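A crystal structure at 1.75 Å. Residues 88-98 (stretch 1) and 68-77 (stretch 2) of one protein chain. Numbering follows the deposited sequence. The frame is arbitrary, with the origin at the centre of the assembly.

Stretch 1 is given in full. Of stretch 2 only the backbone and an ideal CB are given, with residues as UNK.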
# COMPACT_ATOMS: atom_id res chain seq x y z
N ILE A 88 -5.99 -18.31 2.82
CA ILE A 88 -4.61 -18.67 2.48
C ILE A 88 -3.85 -17.41 2.05
O ILE A 88 -2.71 -17.19 2.47
CB ILE A 88 -4.55 -19.77 1.40
CG1 ILE A 88 -4.98 -21.10 2.00
CG2 ILE A 88 -3.14 -19.89 0.80
CD1 ILE A 88 -4.95 -22.25 1.02
N GLY A 89 -4.49 -16.57 1.25
CA GLY A 89 -3.86 -15.34 0.80
C GLY A 89 -3.43 -14.47 1.97
O GLY A 89 -2.34 -13.88 1.97
N ALA A 90 -4.29 -14.39 2.98
CA ALA A 90 -4.01 -13.56 4.14
C ALA A 90 -2.93 -14.18 5.01
O ALA A 90 -2.11 -13.49 5.62
CB ALA A 90 -5.27 -13.33 4.95
N LEU A 91 -2.94 -15.50 5.09
CA LEU A 91 -1.92 -16.19 5.87
C LEU A 91 -0.53 -15.91 5.27
O LEU A 91 0.40 -15.50 5.97
CB LEU A 91 -2.22 -17.69 5.92
CG LEU A 91 -1.13 -18.57 6.53
CD1 LEU A 91 -0.88 -18.18 7.99
CD2 LEU A 91 -1.54 -20.04 6.41
N TRP A 92 -0.42 -16.11 3.96
CA TRP A 92 0.85 -16.01 3.25
C TRP A 92 1.40 -14.59 3.17
O TRP A 92 2.61 -14.37 3.24
CB TRP A 92 0.67 -16.53 1.83
CG TRP A 92 1.87 -16.39 0.96
CD1 TRP A 92 1.98 -15.60 -0.14
CD2 TRP A 92 3.12 -17.08 1.09
NE1 TRP A 92 3.22 -15.75 -0.71
CE2 TRP A 92 3.94 -16.64 0.02
CE3 TRP A 92 3.63 -18.00 2.00
CZ2 TRP A 92 5.24 -17.11 -0.16
CZ3 TRP A 92 4.93 -18.46 1.82
CH2 TRP A 92 5.72 -18.02 0.75
N THR A 93 0.51 -13.62 2.98
CA THR A 93 0.96 -12.24 2.82
C THR A 93 1.11 -11.51 4.15
O THR A 93 1.86 -10.54 4.24
CB THR A 93 0.00 -11.41 1.94
OG1 THR A 93 -1.31 -11.43 2.51
CG2 THR A 93 -0.02 -11.96 0.52
N TRP A 94 0.41 -11.96 5.19
CA TRP A 94 0.31 -11.13 6.39
C TRP A 94 0.48 -11.86 7.72
O TRP A 94 1.36 -11.53 8.52
CB TRP A 94 -1.02 -10.37 6.35
CG TRP A 94 -1.21 -9.41 7.47
CD1 TRP A 94 -2.03 -9.56 8.55
CD2 TRP A 94 -0.58 -8.13 7.63
NE1 TRP A 94 -1.94 -8.47 9.38
CE2 TRP A 94 -1.07 -7.56 8.82
CE3 TRP A 94 0.33 -7.40 6.86
CZ2 TRP A 94 -0.66 -6.31 9.28
CZ3 TRP A 94 0.73 -6.15 7.32
CH2 TRP A 94 0.23 -5.63 8.52
N ALA A 95 -0.37 -12.85 7.96
CA ALA A 95 -0.43 -13.51 9.25
C ALA A 95 0.91 -14.10 9.69
O ALA A 95 1.25 -14.02 10.87
CB ALA A 95 -1.52 -14.58 9.25
N TRP A 96 1.68 -14.68 8.76
CA TRP A 96 2.94 -15.32 9.15
C TRP A 96 4.13 -14.37 9.14
O TRP A 96 5.25 -14.76 9.52
CB TRP A 96 3.26 -16.55 8.29
CG TRP A 96 4.02 -16.31 7.00
CD1 TRP A 96 3.56 -15.68 5.87
CD2 TRP A 96 5.36 -16.75 6.68
NE1 TRP A 96 4.53 -15.69 4.90
CE2 TRP A 96 5.63 -16.34 5.37
CE3 TRP A 96 6.34 -17.45 7.39
CZ2 TRP A 96 6.86 -16.60 4.74
CZ3 TRP A 96 7.57 -17.71 6.76
CH2 TRP A 96 7.81 -17.28 5.45
N ARG A 97 3.90 -13.13 8.70
CA ARG A 97 4.95 -12.11 8.67
C ARG A 97 5.08 -11.46 10.04
O ARG A 97 4.12 -10.85 10.52
CB ARG A 97 4.60 -11.02 7.66
CG ARG A 97 4.25 -11.53 6.26
CD ARG A 97 5.49 -11.99 5.52
NE ARG A 97 5.22 -12.23 4.10
CZ ARG A 97 6.07 -12.86 3.29
NH1 ARG A 97 7.24 -13.29 3.76
NH2 ARG A 97 5.76 -13.03 2.01
N GLY A 98 6.26 -11.57 10.64
CA GLY A 98 6.55 -10.88 11.90
C GLY A 98 6.59 -9.36 11.72
O GLY A 98 6.67 -8.86 10.61
N UNK A 68 9.76 -10.60 -6.41
CA UNK A 68 8.47 -10.89 -7.03
C UNK A 68 7.49 -11.70 -6.17
O UNK A 68 6.41 -12.07 -6.65
CB UNK A 68 8.71 -11.64 -8.34
N UNK A 69 7.83 -11.97 -4.91
CA UNK A 69 6.92 -12.72 -4.05
C UNK A 69 5.81 -11.80 -3.56
O UNK A 69 5.98 -10.58 -3.51
CB UNK A 69 7.67 -13.34 -2.87
N UNK A 70 4.66 -12.39 -3.24
CA UNK A 70 3.48 -11.62 -2.83
C UNK A 70 3.65 -11.06 -1.41
O UNK A 70 3.96 -11.80 -0.49
CB UNK A 70 2.23 -12.49 -2.90
N UNK A 71 3.45 -9.75 -1.24
CA UNK A 71 3.53 -9.13 0.08
C UNK A 71 2.22 -8.47 0.49
O UNK A 71 2.09 -8.04 1.63
CB UNK A 71 4.66 -8.10 0.10
N UNK A 72 1.28 -8.35 -0.43
CA UNK A 72 -0.01 -7.72 -0.10
C UNK A 72 -1.09 -8.26 -1.04
O UNK A 72 -0.99 -8.08 -2.24
CB UNK A 72 0.08 -6.20 -0.20
N UNK A 73 -2.08 -8.92 -0.46
CA UNK A 73 -3.19 -9.48 -1.22
C UNK A 73 -4.42 -9.60 -0.33
O UNK A 73 -4.75 -10.67 0.20
CB UNK A 73 -2.81 -10.84 -1.80
N UNK A 74 -5.11 -8.47 -0.16
CA UNK A 74 -6.28 -8.24 0.68
C UNK A 74 -7.46 -9.08 0.22
O UNK A 74 -7.53 -9.45 -0.95
CB UNK A 74 -6.66 -6.76 0.67
N UNK A 75 -8.39 -9.39 1.14
CA UNK A 75 -8.43 -8.96 2.54
C UNK A 75 -7.51 -9.78 3.42
O UNK A 75 -7.27 -10.96 3.14
CB UNK A 75 -9.86 -9.04 3.08
N UNK A 76 -7.01 -9.17 4.50
CA UNK A 76 -6.11 -9.85 5.42
C UNK A 76 -6.63 -9.83 6.86
O UNK A 76 -5.90 -10.17 7.79
CB UNK A 76 -4.72 -9.21 5.36
N UNK A 77 -7.88 -9.40 7.04
CA UNK A 77 -8.46 -9.27 8.37
C UNK A 77 -9.13 -10.54 8.87
O UNK A 77 -9.09 -11.58 8.22
CB UNK A 77 -9.48 -8.13 8.38

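Position 68 has phi/psi of 72/6°, a left-handed conformation that glycine, asparagine or aspartate adopts most readily. Nothing of stretch 1 lies within 5.5 Å of its ideal CB, so the helix sets no constraint. The residue is Lys68, which makes no contact with stretch 1.

At position 69 CA-to-CB points toward the helix, but its ideal CB is still 5.2 Å from both Trp92 CZ2 and Arg97 NH2. A small or medium side chain, polar or apolar, would fit. It is Ser69; OG comes to 3.8 Å from Trp92 CZ2.

Position 70 is more informative. Its ideal CB lies 4.0 Å from Trp92 NE1 and 4.1 Å from Thr93 CG2, and the indole N-H invites an acceptor: Asp, Glu, Asn or Gln would suit. Glu70 supplies it, with chi1 m and chi2 p. OE1 sits near the plane of the Trp92 ring, at its edge, and accepts a weak hydrogen bond from Trp92 NE1 (3.4 Å, 154°). The backbone contributes independently of side-chain identity: Arg97 NH2 donates a weak bond to Glu70 O (3.3 Å, 138°).

Position 71 directs CB away, so stretch 1 scarcely discriminates; a beta-branched residue is plausible in a strand. It is Val71, m.

Position 72 also points away, and its ideal CB has no neighbour in stretch 1 within 5.5 Å. Only a long side chain could return to the indole of Trp94. Trp72 does: its edge approaches the face of Trp94 in an offset edge-to-face pair, six-ring centroids 5.8 Å apart, planes at 89°, with Trp72 CZ3 3.8 Å from Trp94 CE3.

At position 73 CB projects sideways, 3.8 Å from Thr93 CG2, favouring an aliphatic beginning with freedom beyond it. Arg73 packs CB 3.9 Å from Thr93 CG2, then leads away; NH2 makes a long salt bridge, 3.9 Å, with Glu70 OE2. A water accepts from Arg73 N (2.9 Å) and donates to Thr93 OG1 (2.8 Å).

Positions 74 and 75 point away, with phi of -63° and -80° compatible with proline; the cis peptide before 75 strongly suggests it there. They are Pro74 and Pro75. Pro75 O lies 3.6 Å from Ala90 CB.

Position 76 faces the helix, its ideal CB 4.0 Å from Trp94 CB and 4.2 Å from Ala90 CB. A compact polar or apolar group could lie against the indole. Asn76, chi1 p, places ND2 over one face of the Trp94 ring, 3.2 Å from Trp94 CG.

Position 77 points away and allows many residues; it is Gly77.

Stretch 2 68-77: KSEVWRPPNG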
# COMPACT_ATOMS: atom_id res chain seq x y z
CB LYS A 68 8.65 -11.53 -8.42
CG LYS A 68 9.66 -10.83 -9.32
CD LYS A 68 9.30 -9.35 -9.54
CE LYS A 68 10.24 -8.68 -10.50
NZ LYS A 68 9.91 -7.24 -10.65
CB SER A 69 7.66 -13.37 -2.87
OG SER A 69 6.81 -14.30 -2.21
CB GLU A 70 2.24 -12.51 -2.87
CG GLU A 70 1.85 -13.04 -4.24
CD GLU A 70 2.68 -14.24 -4.70
OE1 GLU A 70 3.50 -14.74 -3.90
OE2 GLU A 70 2.50 -14.68 -5.86
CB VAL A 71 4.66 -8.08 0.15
CG1 VAL A 71 6.03 -8.74 -0.05
CG2 VAL A 71 4.43 -7.01 -0.89
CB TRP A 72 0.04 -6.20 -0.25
CG TRP A 72 -1.19 -5.55 0.30
CD1 TRP A 72 -2.21 -4.95 -0.40
CD2 TRP A 72 -1.56 -5.47 1.68
NE1 TRP A 72 -3.18 -4.49 0.48
CE2 TRP A 72 -2.80 -4.80 1.76
CE3 TRP A 72 -0.94 -5.89 2.86
CZ2 TRP A 72 -3.43 -4.54 2.98
CZ3 TRP A 72 -1.57 -5.63 4.07
CH2 TRP A 72 -2.80 -4.97 4.12
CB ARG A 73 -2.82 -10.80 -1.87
CG ARG A 73 -3.62 -11.06 -3.13
CD ARG A 73 -3.14 -12.29 -3.86
NE ARG A 73 -2.04 -12.03 -4.79
CZ ARG A 73 -1.73 -12.88 -5.77
NH1 ARG A 73 -2.45 -13.98 -5.91
NH2 ARG A 73 -0.73 -12.63 -6.60
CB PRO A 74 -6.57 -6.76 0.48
CG PRO A 74 -5.99 -6.44 -0.88
CD PRO A 74 -4.74 -7.27 -0.93
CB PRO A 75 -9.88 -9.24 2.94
CG PRO A 75 -10.23 -10.45 2.13
CD PRO A 75 -9.55 -10.23 0.79
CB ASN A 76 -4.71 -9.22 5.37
CG ASN A 76 -4.69 -7.80 5.92
OD1 ASN A 76 -5.67 -7.07 5.80
ND2 ASN A 76 -3.58 -7.41 6.53
O HOH W 1 -2.53 -8.92 2.39
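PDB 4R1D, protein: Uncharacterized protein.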